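PDB 4A0S: octenoyl-CoA reductase/carboxylase from Streptomyces sp., which catalyses the NADPH-dependent reductive carboxylation of 2-octenoyl-CoA, probably supplying an unusual extender unit for cinnabaramide polyketide biosynthesis. Local coordinates for residues Ala27-Ala32 against Ser49-Glu54; Gln108-Leu113 against Glu167-Gly172; Pro188-Trp193 against Pro425-Arg430; Tyr207-Ser212 against Val333-Ser338; Val380-Ser385 against Asp434-Leu439. All coordinates share one frame; numbering follows the deposited sequence.

Contact 1 (Ala27-Ala32 against Ser49-Glu54); sequences ALHLRA and SLRLGE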
# COMPACT_ATOMS: atom_id res chain seq x y z
N ALA A 27 8.61 43.48 2.63
CA ALA A 27 8.27 42.24 1.94
C ALA A 27 8.65 42.29 0.48
O ALA A 27 8.45 43.31 -0.19
CB ALA A 27 6.78 41.96 2.06
N LEU A 28 9.18 41.17 -0.00
CA LEU A 28 9.32 40.93 -1.42
C LEU A 28 7.92 40.58 -1.88
O LEU A 28 7.32 39.64 -1.37
CB LEU A 28 10.26 39.76 -1.69
CG LEU A 28 10.65 39.60 -3.16
CD1 LEU A 28 11.61 40.73 -3.62
CD2 LEU A 28 11.25 38.23 -3.38
N HIS A 29 7.40 41.36 -2.82
CA HIS A 29 6.04 41.13 -3.26
C HIS A 29 5.82 41.50 -4.69
O HIS A 29 6.66 42.15 -5.34
CB HIS A 29 5.06 41.91 -2.38
CG HIS A 29 5.20 43.39 -2.49
ND1 HIS A 29 6.19 44.09 -1.82
CD2 HIS A 29 4.50 44.31 -3.20
CE1 HIS A 29 6.08 45.38 -2.11
NE2 HIS A 29 5.06 45.54 -2.94
N LEU A 30 4.67 41.07 -5.19
CA LEU A 30 4.20 41.47 -6.49
C LEU A 30 3.02 42.39 -6.30
O LEU A 30 2.40 42.42 -5.21
CB LEU A 30 3.80 40.25 -7.30
CG LEU A 30 4.90 39.20 -7.46
CD1 LEU A 30 4.25 37.94 -7.96
CD2 LEU A 30 6.00 39.68 -8.39
N ARG A 31 2.69 43.12 -7.36
CA ARG A 31 1.60 44.06 -7.36
C ARG A 31 0.58 43.58 -8.37
O ARG A 31 0.92 43.22 -9.49
CB ARG A 31 2.12 45.45 -7.75
CG ARG A 31 3.11 46.06 -6.75
CD ARG A 31 2.43 46.53 -5.47
NE ARG A 31 1.48 47.62 -5.74
CZ ARG A 31 0.34 47.81 -5.07
NH1 ARG A 31 -0.01 46.99 -4.10
NH2 ARG A 31 -0.45 48.83 -5.40
N ALA A 32 -0.69 43.55 -7.96
CA ALA A 32 -1.77 43.07 -8.82
C ALA A 32 -1.82 43.81 -10.16
O ALA A 32 -2.12 43.20 -11.19
CB ALA A 32 -3.12 43.19 -8.11
N SER A 49 9.16 42.65 -12.00
CA SER A 49 7.90 42.52 -11.29
C SER A 49 8.08 42.58 -9.78
O SER A 49 7.28 43.20 -9.08
CB SER A 49 7.23 41.22 -11.66
OG SER A 49 8.10 40.16 -11.34
N LEU A 50 9.14 41.94 -9.29
CA LEU A 50 9.41 41.91 -7.85
C LEU A 50 9.56 43.30 -7.27
O LEU A 50 10.25 44.14 -7.83
CB LEU A 50 10.64 41.06 -7.55
CG LEU A 50 10.34 39.56 -7.68
CD1 LEU A 50 11.62 38.73 -7.57
CD2 LEU A 50 9.30 39.09 -6.65
N ARG A 51 8.88 43.54 -6.15
CA ARG A 51 8.95 44.81 -5.44
C ARG A 51 9.42 44.52 -4.04
O ARG A 51 9.12 43.45 -3.50
CB ARG A 51 7.58 45.50 -5.35
CG ARG A 51 6.76 45.53 -6.64
CD ARG A 51 7.14 46.67 -7.58
NE ARG A 51 6.79 46.33 -8.97
CZ ARG A 51 7.21 47.01 -10.05
NH1 ARG A 51 7.97 48.08 -9.91
NH2 ARG A 51 6.84 46.61 -11.26
N LEU A 52 10.20 45.43 -3.47
CA LEU A 52 10.54 45.32 -2.06
C LEU A 52 10.11 46.59 -1.37
O LEU A 52 10.60 47.67 -1.68
CB LEU A 52 12.03 45.08 -1.86
CG LEU A 52 12.44 44.74 -0.42
CD1 LEU A 52 11.89 43.38 -0.00
CD2 LEU A 52 13.97 44.74 -0.35
N GLY A 53 9.17 46.44 -0.44
CA GLY A 53 8.67 47.58 0.30
C GLY A 53 7.73 47.13 1.40
O GLY A 53 7.42 45.91 1.52
N GLU A 54 7.31 48.10 2.20
CA GLU A 54 6.41 47.87 3.31
C GLU A 54 5.04 47.43 2.82
O GLU A 54 4.49 48.00 1.88
CB GLU A 54 6.28 49.13 4.18
CG GLU A 54 7.58 49.59 4.87
CD GLU A 54 8.13 48.57 5.86
OE1 GLU A 54 7.41 48.23 6.83
OE2 GLU A 54 9.28 48.12 5.69
O HOH W 1 4.52 43.32 -9.34
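Leu-28 and His-29 pair with Leu-52 and Arg-51 in an antiparallel beta ladder, in which the short strand 51-52 lies along strand 24-31 of a small antiparallel sheet. Two pairs are hydrogen-bonded, Ala-27 with Gly-53 and His-29 with Arg-51; in the latter Arg-51 N donates to His-29 O at 2.7 Å, and His-29 N answers to Arg-51 O at 2.8 Å. Leu-28 and Leu-52 form the non-hydrogen-bonded pair between them. Beside it Leu-50 CD2 bridges two leucines, lying 3.8 Å from both Leu-28 CG and Leu-30 CD2; helix 393-401 covers Leu-28 and Leu-50, and helix 89-97 covers Leu-30. On the face shared by His-29 and Arg-51, Arg-51 CB sits over the imidazole in a CH-pi contact, while the guanidinium runs on to a salt bridge with Asp-34. A bond from His-29 ND1, in the ring plane, to Ala-27 O at 2.9 Å limits the ring's rotation. That oxygen takes a second donor, Gly-53 N, from the opposite face of its carbonyl plane.

Contact 2 (Gln108-Leu113 against Glu167-Gly172); sequences QPYHVL and ETNFGG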
# COMPACT_ATOMS: atom_id res chain seq x y z
N GLN A 108 -5.19 40.81 -1.71
CA GLN A 108 -4.56 42.09 -1.52
C GLN A 108 -3.98 42.54 -2.87
O GLN A 108 -3.70 41.69 -3.72
CB GLN A 108 -3.43 41.96 -0.48
CG GLN A 108 -3.90 41.63 0.93
CD GLN A 108 -4.91 42.63 1.48
OE1 GLN A 108 -4.94 43.79 1.04
NE2 GLN A 108 -5.74 42.19 2.42
N PRO A 109 -3.80 43.87 -3.06
CA PRO A 109 -3.18 44.40 -4.28
C PRO A 109 -1.68 44.09 -4.35
O PRO A 109 -1.01 44.40 -5.34
CB PRO A 109 -3.40 45.92 -4.17
CG PRO A 109 -4.14 46.18 -2.92
CD PRO A 109 -4.11 44.93 -2.08
N TYR A 110 -1.16 43.48 -3.28
CA TYR A 110 0.22 43.05 -3.20
C TYR A 110 0.20 41.57 -2.88
O TYR A 110 -0.76 41.07 -2.27
CB TYR A 110 0.97 43.81 -2.11
CG TYR A 110 0.35 43.67 -0.74
CD1 TYR A 110 -0.70 44.51 -0.33
CD2 TYR A 110 0.79 42.69 0.15
CE1 TYR A 110 -1.29 44.37 0.94
CE2 TYR A 110 0.22 42.55 1.42
CZ TYR A 110 -0.81 43.38 1.80
OH TYR A 110 -1.36 43.22 3.05
N HIS A 111 1.23 40.86 -3.31
CA HIS A 111 1.38 39.48 -2.93
C HIS A 111 2.76 39.25 -2.37
O HIS A 111 3.75 39.35 -3.10
CB HIS A 111 1.14 38.57 -4.11
CG HIS A 111 1.20 37.12 -3.74
ND1 HIS A 111 1.16 36.12 -4.68
CD2 HIS A 111 1.27 36.51 -2.53
CE1 HIS A 111 1.21 34.95 -4.06
NE2 HIS A 111 1.28 35.16 -2.76
N VAL A 112 2.82 38.94 -1.08
CA VAL A 112 4.08 38.62 -0.43
C VAL A 112 4.43 37.16 -0.67
O VAL A 112 3.78 36.25 -0.18
CB VAL A 112 4.05 38.94 1.05
CG1 VAL A 112 5.44 38.68 1.67
CG2 VAL A 112 3.60 40.41 1.26
N LEU A 113 5.50 36.98 -1.44
CA LEU A 113 5.96 35.67 -1.91
C LEU A 113 6.83 34.99 -0.88
O LEU A 113 7.13 35.57 0.15
CB LEU A 113 6.77 35.85 -3.19
CG LEU A 113 6.09 36.65 -4.29
CD1 LEU A 113 6.96 36.57 -5.51
CD2 LEU A 113 4.66 36.14 -4.61
N GLU A 167 -0.23 30.40 -3.49
CA GLU A 167 -1.69 30.57 -3.45
C GLU A 167 -2.13 31.24 -2.16
O GLU A 167 -3.33 31.40 -1.93
CB GLU A 167 -2.41 29.22 -3.60
CG GLU A 167 -2.29 28.59 -4.97
CD GLU A 167 -1.33 27.43 -5.00
OE1 GLU A 167 -0.89 27.01 -3.91
OE2 GLU A 167 -1.02 26.93 -6.12
N THR A 168 -1.18 31.61 -1.31
CA THR A 168 -1.52 32.38 -0.14
C THR A 168 -0.65 33.60 -0.11
O THR A 168 0.43 33.63 -0.69
CB THR A 168 -1.33 31.64 1.21
OG1 THR A 168 0.03 31.72 1.65
CG2 THR A 168 -1.80 30.19 1.13
N ASN A 169 -1.11 34.60 0.62
CA ASN A 169 -0.33 35.77 0.82
C ASN A 169 0.54 35.57 2.05
O ASN A 169 0.50 34.51 2.70
CB ASN A 169 -1.24 36.99 1.00
CG ASN A 169 -0.69 38.21 0.30
OD1 ASN A 169 0.51 38.47 0.33
ND2 ASN A 169 -1.58 38.97 -0.34
N PHE A 170 1.31 36.60 2.37
CA PHE A 170 2.05 36.67 3.63
C PHE A 170 3.10 35.58 3.67
O PHE A 170 3.33 34.94 4.69
CB PHE A 170 1.11 36.65 4.84
CG PHE A 170 -0.15 37.44 4.60
CD1 PHE A 170 -0.08 38.79 4.24
CD2 PHE A 170 -1.40 36.84 4.72
CE1 PHE A 170 -1.25 39.54 3.99
CE2 PHE A 170 -2.57 37.56 4.49
CZ PHE A 170 -2.49 38.93 4.12
N GLY A 171 3.74 35.40 2.51
CA GLY A 171 4.82 34.47 2.37
C GLY A 171 6.08 34.87 3.12
O GLY A 171 6.14 35.92 3.78
N GLY A 172 7.10 34.03 2.99
CA GLY A 172 8.29 34.13 3.80
C GLY A 172 9.40 35.02 3.28
O GLY A 172 10.40 35.21 3.97
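Gln-108 meets Asn-169 where strand 110-112 of the small antiparallel sheet is bonded to the irregular chain 167-172, within the GroES-like part of this alcohol-dehydrogenase-type fold. The CB of Gln-108 packs 3.5 Å from Asn-169 ND2, whereas its own amide nitrogen turns to Arg-105. At Tyr-110 the backbone takes over: Asn-169 ND2 donates to Tyr-110 O at 3.0 Å, the acceptor close to the plane of the amide, while Tyr-110 OH lies at the edge of the Phe-170 ring. His-111 has CG anti to its backbone N (chi1 -176°), which sends CG toward 167-172, where NE2 donates to Thr-168 O at 2.7 Å from above the carbonyl plane. Its ND1 is held by Thr-89, so both ring nitrogens are engaged. Val-112 N gives a fairly straight bond to Asn-169 OD1. The side-chain amide of Asn-169 thus imitates a neighbouring strand, donating to one peptide and accepting from another. Val-112 O in turn accepts from Gly-171 N. Around Leu-113 the backbones draw so close that a side chain on Gly-171 would collide with Val-112 O and Leu-113 O. Asn-169 OD1 carries a second bond, accepting in its carbonyl plane from Phe-170 N at 2.9 Å.

Contact 3 (Pro188-Trp193 against Pro425-Arg430); sequences PAHLTW and PDLRAR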
# COMPACT_ATOMS: atom_id res chain seq x y z
N PRO A 188 15.77 22.88 12.76
CA PRO A 188 16.91 22.06 13.12
C PRO A 188 17.94 22.95 13.82
O PRO A 188 18.42 23.92 13.24
CB PRO A 188 17.44 21.61 11.76
CG PRO A 188 16.23 21.55 10.92
CD PRO A 188 15.42 22.74 11.34
N ALA A 189 18.22 22.64 15.08
CA ALA A 189 19.00 23.54 15.94
C ALA A 189 20.44 23.82 15.46
O ALA A 189 21.00 24.89 15.72
CB ALA A 189 18.98 23.04 17.37
N HIS A 190 21.04 22.87 14.76
CA HIS A 190 22.43 22.97 14.39
C HIS A 190 22.62 23.77 13.11
O HIS A 190 23.73 23.92 12.63
CB HIS A 190 22.98 21.57 14.16
CG HIS A 190 22.30 20.86 13.04
ND1 HIS A 190 21.06 20.28 13.16
CD2 HIS A 190 22.68 20.68 11.75
CE1 HIS A 190 20.71 19.74 12.01
NE2 HIS A 190 21.68 19.96 11.14
N LEU A 191 21.52 24.26 12.55
CA LEU A 191 21.57 24.95 11.28
C LEU A 191 21.48 26.45 11.47
O LEU A 191 20.83 26.91 12.39
CB LEU A 191 20.40 24.52 10.42
CG LEU A 191 20.41 23.08 9.91
CD1 LEU A 191 19.21 22.89 9.02
CD2 LEU A 191 21.71 22.73 9.17
N THR A 192 22.09 27.19 10.56
CA THR A 192 21.92 28.62 10.53
C THR A 192 20.53 28.89 9.97
O THR A 192 19.88 27.99 9.42
CB THR A 192 22.96 29.29 9.63
OG1 THR A 192 22.72 28.89 8.27
CG2 THR A 192 24.38 28.90 10.02
N TRP A 193 20.07 30.12 10.09
CA TRP A 193 18.76 30.49 9.59
C TRP A 193 18.62 30.18 8.11
O TRP A 193 17.65 29.51 7.69
CB TRP A 193 18.49 31.97 9.81
CG TRP A 193 18.44 32.33 11.22
CD1 TRP A 193 19.34 33.11 11.89
CD2 TRP A 193 17.46 31.92 12.18
NE1 TRP A 193 18.97 33.22 13.20
CE2 TRP A 193 17.82 32.50 13.41
CE3 TRP A 193 16.30 31.12 12.12
CZ2 TRP A 193 17.06 32.33 14.58
CZ3 TRP A 193 15.55 30.95 13.28
CH2 TRP A 193 15.94 31.53 14.49
N PRO A 425 25.33 24.38 18.53
CA PRO A 425 26.65 24.44 17.91
C PRO A 425 27.40 23.13 18.03
O PRO A 425 28.17 22.80 17.13
CB PRO A 425 27.36 25.56 18.68
CG PRO A 425 26.61 25.66 19.98
CD PRO A 425 25.18 25.39 19.59
N ASP A 426 27.18 22.39 19.11
CA ASP A 426 27.85 21.10 19.33
C ASP A 426 27.48 20.10 18.27
O ASP A 426 28.35 19.45 17.68
CB ASP A 426 27.52 20.53 20.70
CG ASP A 426 28.21 21.28 21.82
OD1 ASP A 426 28.86 22.32 21.56
OD2 ASP A 426 28.06 20.85 22.98
N LEU A 427 26.19 19.97 18.03
CA LEU A 427 25.73 19.13 16.95
C LEU A 427 26.32 19.66 15.66
O LEU A 427 26.86 18.89 14.86
CB LEU A 427 24.22 19.14 16.86
CG LEU A 427 23.65 18.26 15.75
CD1 LEU A 427 24.19 16.85 15.91
CD2 LEU A 427 22.13 18.28 15.83
N ARG A 428 26.23 20.96 15.45
CA ARG A 428 26.77 21.52 14.23
C ARG A 428 28.24 21.11 14.05
O ARG A 428 28.63 20.62 12.99
CB ARG A 428 26.61 23.02 14.17
CG ARG A 428 27.13 23.62 12.89
CD ARG A 428 26.89 25.10 12.88
NE ARG A 428 27.23 25.66 11.59
CZ ARG A 428 26.43 25.63 10.53
NH1 ARG A 428 25.22 25.07 10.61
NH2 ARG A 428 26.84 26.16 9.39
N ALA A 429 29.04 21.27 15.10
CA ALA A 429 30.44 20.87 15.09
C ALA A 429 30.62 19.38 14.78
O ALA A 429 31.48 19.01 13.97
CB ALA A 429 31.08 21.21 16.44
N ARG A 430 29.79 18.54 15.40
CA ARG A 430 29.82 17.09 15.17
C ARG A 430 29.54 16.73 13.70
O ARG A 430 30.22 15.87 13.13
CB ARG A 430 28.85 16.36 16.10
CG ARG A 430 29.43 16.02 17.48
CD ARG A 430 28.36 15.49 18.43
NE ARG A 430 27.42 16.56 18.82
CZ ARG A 430 26.22 16.35 19.37
NH1 ARG A 430 25.78 15.12 19.59
NH2 ARG A 430 25.46 17.39 19.68
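His-190 O receives Arg-428 NH1 at 2.8 Å, the hydrogen bond that fastens helix 425-431, near the C terminus, to a type I beta turn, Pro-188 to Leu-191, leading into helix 193-197. The oxygen lies in the guanidinium plane and the donor lies in the carbonyl plane, so two flat groups meet edge on. The aliphatic part of Arg-428, extended from CG to NE, runs past this oxygen. The methyl Thr-192 CG2 lies over one face of the guanidinium, toward its rim. Nearby, Leu-427 CD2 approaches His-190 ND1 obliquely at 3.5 Å, and His-190 CB rests 3.5 Å from Arg-428 N. Further out, Arg-428 NH2 forms salt bridges with Glu-195 on helix 193-197 and Glu-433 on helix 433-436, which would probably offset its charge and steady the guanidinium. Thr-192 occupies the N-cap of helix 193-197, and its backbone N is bonded to Glu-195. The turn itself is closed by Leu-191 N to Pro-188 O, 3.2 Å, while Leu-191 CG covers one face of the His-190 ring.

Contact 4 (Tyr207-Ser212 against Val333-Ser338); sequences YRMLVS and VTCGSS. With NAP (NADP nicotinamide-adenine-dinucleotide phosphate), chain F.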
# COMPACT_ATOMS: atom_id res chain seq x y z
N TYR A 207 10.91 14.57 -0.58
CA TYR A 207 10.69 13.57 0.43
C TYR A 207 9.38 12.85 0.13
O TYR A 207 9.30 11.62 0.13
CB TYR A 207 10.63 14.19 1.83
CG TYR A 207 10.35 13.13 2.87
CD1 TYR A 207 9.04 12.67 3.07
CD2 TYR A 207 11.39 12.56 3.60
CE1 TYR A 207 8.78 11.65 3.99
CE2 TYR A 207 11.13 11.56 4.53
CZ TYR A 207 9.82 11.11 4.70
OH TYR A 207 9.55 10.12 5.60
N ARG A 208 8.34 13.64 -0.13
CA ARG A 208 7.04 13.06 -0.48
C ARG A 208 7.18 12.18 -1.73
O ARG A 208 6.71 11.06 -1.76
CB ARG A 208 6.00 14.15 -0.75
CG ARG A 208 4.65 13.54 -1.09
CD ARG A 208 3.55 14.56 -1.25
NE ARG A 208 2.31 13.89 -1.61
CZ ARG A 208 1.34 13.58 -0.75
NH1 ARG A 208 1.46 13.86 0.55
NH2 ARG A 208 0.25 12.97 -1.18
N MET A 209 7.85 12.72 -2.74
CA MET A 209 8.04 12.03 -4.01
C MET A 209 8.78 10.72 -3.88
O MET A 209 8.51 9.81 -4.63
CB MET A 209 8.82 12.95 -4.95
CG MET A 209 7.99 14.16 -5.36
SD MET A 209 8.94 15.31 -6.33
CE MET A 209 9.09 14.39 -7.87
N LEU A 210 9.72 10.63 -2.95
CA LEU A 210 10.66 9.51 -2.96
C LEU A 210 10.63 8.68 -1.71
O LEU A 210 10.81 7.48 -1.79
CB LEU A 210 12.10 10.00 -3.16
CG LEU A 210 12.38 10.68 -4.49
CD1 LEU A 210 13.77 11.30 -4.43
CD2 LEU A 210 12.28 9.65 -5.63
N VAL A 211 10.46 9.33 -0.56
CA VAL A 211 10.60 8.59 0.68
C VAL A 211 9.25 8.14 1.18
O VAL A 211 9.08 7.00 1.61
CB VAL A 211 11.34 9.40 1.76
CG1 VAL A 211 11.44 8.59 3.08
CG2 VAL A 211 12.74 9.82 1.26
N SER A 212 8.30 9.07 1.13
CA SER A 212 7.00 8.89 1.72
C SER A 212 6.22 7.76 1.08
O SER A 212 6.37 7.51 -0.12
CB SER A 212 6.18 10.17 1.57
OG SER A 212 4.92 9.99 2.19
N VAL A 333 7.68 9.75 -10.81
CA VAL A 333 7.03 10.62 -9.85
C VAL A 333 7.34 12.04 -10.27
O VAL A 333 8.50 12.38 -10.50
CB VAL A 333 7.42 10.31 -8.38
CG1 VAL A 333 8.95 10.43 -8.15
CG2 VAL A 333 6.62 11.17 -7.40
N THR A 334 6.30 12.85 -10.42
CA THR A 334 6.47 14.20 -10.95
C THR A 334 5.80 15.23 -10.08
O THR A 334 4.68 15.02 -9.60
CB THR A 334 5.89 14.33 -12.38
OG1 THR A 334 6.03 15.68 -12.83
CG2 THR A 334 4.42 13.91 -12.42
N CYS A 335 6.48 16.36 -9.89
CA CYS A 335 5.92 17.46 -9.11
C CYS A 335 6.01 18.77 -9.86
O CYS A 335 5.82 19.84 -9.28
CB CYS A 335 6.68 17.61 -7.79
SG CYS A 335 8.40 18.14 -7.99
N GLY A 336 6.28 18.69 -11.15
CA GLY A 336 6.51 19.92 -11.87
C GLY A 336 6.72 19.68 -13.33
O GLY A 336 6.77 18.55 -13.79
N SER A 337 6.83 20.79 -14.06
CA SER A 337 6.97 20.75 -15.49
C SER A 337 7.69 22.02 -15.92
O SER A 337 7.13 22.83 -16.64
CB SER A 337 5.59 20.70 -16.14
OG SER A 337 4.98 19.46 -15.93
N SER A 338 8.93 22.20 -15.47
CA SER A 338 9.63 23.47 -15.73
C SER A 338 9.71 23.77 -17.22
O SER A 338 9.57 24.91 -17.63
CB SER A 338 11.04 23.44 -15.17
OG SER A 338 11.02 23.13 -13.80
PA NAP F . 15.63 24.63 -9.58
O1A NAP F . 16.40 24.75 -8.21
O2A NAP F . 15.81 25.76 -10.55
O5B NAP F . 16.14 23.33 -10.23
C5B NAP F . 15.50 22.92 -11.42
C4B NAP F . 16.50 22.07 -12.18
O4B NAP F . 15.81 21.63 -13.36
C3B NAP F . 17.74 22.87 -12.65
O3B NAP F . 18.83 22.34 -11.94
C2B NAP F . 17.93 22.45 -14.10
O2B NAP F . 18.73 21.28 -14.22
C1B NAP F . 16.56 22.10 -14.57
N9A NAP F . 15.90 23.35 -15.03
C8A NAP F . 16.06 24.61 -14.59
N7A NAP F . 15.24 25.44 -15.26
C5A NAP F . 14.58 24.68 -16.12
C6A NAP F . 13.64 24.98 -17.08
N6A NAP F . 13.22 26.23 -17.23
N1A NAP F . 13.15 23.98 -17.80
C2A NAP F . 13.55 22.73 -17.62
N3A NAP F . 14.47 22.40 -16.73
C4A NAP F . 14.99 23.37 -15.97
O3 NAP F . 14.07 24.42 -9.32
PN NAP F . 13.47 23.33 -8.30
O1N NAP F . 13.30 24.17 -6.99
O2N NAP F . 14.26 22.05 -8.24
O5D NAP F . 12.04 23.16 -8.98
C5D NAP F . 12.04 22.45 -10.22
C4D NAP F . 10.60 22.40 -10.64
O4D NAP F . 9.88 21.72 -9.55
C3D NAP F . 9.95 23.78 -10.76
O3D NAP F . 9.10 23.63 -11.92
C2D NAP F . 9.14 23.92 -9.49
O2D NAP F . 7.99 24.79 -9.68
C1D NAP F . 8.66 22.49 -9.37
N1N NAP F . 8.46 22.25 -7.96
C2N NAP F . 7.27 21.67 -7.59
C3N NAP F . 7.11 21.44 -6.25
C7N NAP F . 5.82 20.84 -5.85
O7N NAP F . 4.98 20.47 -6.68
N7N NAP F . 5.66 20.80 -4.56
C4N NAP F . 8.09 21.75 -5.31
C5N NAP F . 9.30 22.32 -5.67
C6N NAP F . 9.49 22.56 -7.02
P2B NAP F . 19.33 21.00 -15.69
O1X NAP F . 20.47 19.93 -15.22
O2X NAP F . 18.23 20.28 -16.63
O3X NAP F . 19.80 22.37 -16.10
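Met-209, on helix 200-210, faces the end of strand 331-334, with its CA 6.1 Å from that of Val-333. This strand belongs to the parallel sheet of the Rossmann-type nucleotide-binding domain, and the chain leaving it turns directly into the NADP pocket. The helix presents Met-209 to the strand: CB lies against Val-333 CG2 at 3.7 Å, and the bend at chi3 (72°) carries CE to within 3.4 Å of Val-333 O. At the thioether, Met-209 SD meets Cys-335 SG at 3.3 Å. Leu-210 CD2 adds a looser contact to Val-333 CG1. An alanine in place of Met-209 would probably open a gap beside Cys-335 and Val-333 O, letting the thiol turn more freely next to the cofactor. Cys-335 SG is also 3.7 Å from the nicotinamide carbon C2N of NADP. Farther along, Ser-338 OG shares a 2.7 Å hydrogen bond with the ribose hydroxyl O3D, while its CB packs near N1A of the adenine. Asn-347 of the second subunit bonds to both Thr-334 and Ser-337. Met-209 SD on the helix lies behind Cys-335 SG, which itself approaches the nicotinamide, so the contact is consistent with an apolar backing to that part of the pocket.

Contact 5 (Val380-Ser385 against Asp434-Leu439); sequences VVPAMS and DRLNPL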
# COMPACT_ATOMS: atom_id res chain seq x y z
N VAL A 380 20.42 14.21 6.29
CA VAL A 380 20.20 15.01 5.12
C VAL A 380 20.63 16.43 5.51
O VAL A 380 20.48 16.85 6.67
CB VAL A 380 18.72 14.93 4.68
CG1 VAL A 380 18.39 15.96 3.62
CG2 VAL A 380 18.40 13.51 4.17
N VAL A 381 21.21 17.14 4.55
CA VAL A 381 21.83 18.43 4.82
C VAL A 381 21.26 19.46 3.86
O VAL A 381 20.77 19.09 2.78
CB VAL A 381 23.36 18.38 4.71
CG1 VAL A 381 23.95 17.35 5.70
CG2 VAL A 381 23.81 18.11 3.25
N PRO A 382 21.31 20.75 4.26
CA PRO A 382 20.74 21.82 3.44
C PRO A 382 21.56 21.92 2.17
O PRO A 382 22.76 21.71 2.20
CB PRO A 382 20.94 23.06 4.31
CG PRO A 382 21.00 22.55 5.68
CD PRO A 382 21.74 21.25 5.57
N ALA A 383 20.86 22.24 1.09
CA ALA A 383 21.42 22.34 -0.24
C ALA A 383 21.72 23.81 -0.55
O ALA A 383 21.73 24.20 -1.71
CB ALA A 383 20.45 21.78 -1.24
N MET A 384 21.96 24.61 0.48
CA MET A 384 22.20 26.03 0.26
C MET A 384 23.51 26.20 -0.46
O MET A 384 24.50 25.57 -0.11
CB MET A 384 22.22 26.78 1.58
CG MET A 384 22.35 28.28 1.43
SD MET A 384 22.37 28.98 3.06
CE MET A 384 24.06 28.63 3.56
N SER A 385 23.52 27.05 -1.47
CA SER A 385 24.74 27.29 -2.25
C SER A 385 25.06 28.77 -2.33
O SER A 385 26.17 29.15 -2.71
CB SER A 385 24.57 26.75 -3.66
OG SER A 385 23.57 27.44 -4.37
N ASP A 434 31.03 21.92 6.86
CA ASP A 434 31.24 21.54 5.45
C ASP A 434 30.32 20.43 5.00
O ASP A 434 29.80 20.46 3.87
CB ASP A 434 32.71 21.18 5.19
CG ASP A 434 33.63 22.39 5.30
OD1 ASP A 434 33.11 23.53 5.23
OD2 ASP A 434 34.85 22.20 5.49
N ARG A 435 30.10 19.45 5.87
CA ARG A 435 29.11 18.42 5.58
C ARG A 435 27.74 19.07 5.42
O ARG A 435 26.94 18.65 4.59
CB ARG A 435 29.07 17.35 6.68
CG ARG A 435 27.70 16.61 6.77
CD ARG A 435 27.80 15.10 6.95
NE ARG A 435 26.49 14.44 6.88
CZ ARG A 435 25.81 14.21 5.75
NH1 ARG A 435 26.29 14.59 4.57
NH2 ARG A 435 24.64 13.58 5.80
N LEU A 436 27.48 20.11 6.21
CA LEU A 436 26.20 20.80 6.17
C LEU A 436 26.06 21.70 4.96
O LEU A 436 24.95 22.09 4.62
CB LEU A 436 25.99 21.61 7.45
CG LEU A 436 25.83 20.76 8.70
CD1 LEU A 436 25.83 21.65 9.91
CD2 LEU A 436 24.54 19.92 8.64
N ASN A 437 27.16 22.03 4.30
CA ASN A 437 27.08 22.91 3.14
C ASN A 437 27.86 22.37 1.98
O ASN A 437 28.82 23.00 1.55
CB ASN A 437 27.62 24.30 3.49
CG ASN A 437 26.72 25.03 4.45
OD1 ASN A 437 25.78 25.71 4.04
ND2 ASN A 437 27.02 24.92 5.73
N PRO A 438 27.44 21.19 1.45
CA PRO A 438 28.14 20.57 0.34
C PRO A 438 28.19 21.48 -0.87
O PRO A 438 29.15 21.44 -1.65
CB PRO A 438 27.27 19.34 0.03
CG PRO A 438 25.94 19.64 0.64
CD PRO A 438 26.27 20.40 1.87
N LEU A 439 27.17 22.33 -1.02
CA LEU A 439 27.07 23.19 -2.19
C LEU A 439 27.62 24.60 -1.99
O LEU A 439 27.45 25.44 -2.87
CB LEU A 439 25.62 23.25 -2.67
CG LEU A 439 25.01 21.91 -3.09
CD1 LEU A 439 23.61 22.13 -3.59
CD2 LEU A 439 25.87 21.18 -4.16
O HOH W 2 24.83 23.15 0.52
O HOH W 3 23.70 24.25 3.14
O HOH W 4 26.37 26.77 1.62
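Val-381 turns CG1 anti to its carbonyl carbon (chi1 -59°), which places that methyl over the centre of the Arg-435 guanidinium; the arginine chain is bent at chi2 (137°), which turns CD. CG1 stands 3.6 Å from Arg-435 CZ, and the two side chains cross at about a right angle. The other methyl, Val-381 CG2, lies 3.6 Å from Pro-438 CD, and Leu-436 CD2, from the next residue, touches CG1. An alanine in place of Val-381 would probably leave the guanidinium face and the Pro-438 ring without their apolar cover and open a gap between them. Here the short, weakly bonded helix 433-436 and the chain after it lie against the lead-in to strand 384-389, which runs parallel to strand 408-412 in the mixed sheet of the alcohol-dehydrogenase-type fold. Leu-439 continues the apolar seam with CD1 against Ala-383 CB at 4.0 Å. Met-384 and Asn-437 lie side by side, pointing the same way, with CE 3.4 Å from OD1; Asn-437 ND2 turns instead to Glu-433 and Glu-195. Water links the segments: one molecule donates to Met-384 O at 2.8 Å and to the side-chain oxygen Asn-437 OD1 at 2.7 Å.

From the N terminus, contact 1 closes a short loop of 16 residues, and contact 2, in series with it, closes one of 53. Strands 24-31 and 110-112 are neighbours in one sheet, so the two contacts touch, with Leu-30 O and His-111 N probably hydrogen-bonded. Contact 3 spans 231 residues, joining the turn before helix 193-197 to helix 425-431, near the C terminus. Nested inside that loop, contact 4 closes 120 residues and ties helix 200-210 to the nucleotide-binding sheet. Contact 5 closes 48 residues and crosses contact 3, because its segments alternate with 188-193 and 425-430. Their centres lie about 12 Å apart, and Leu-436 packs on both His-190 and Arg-428.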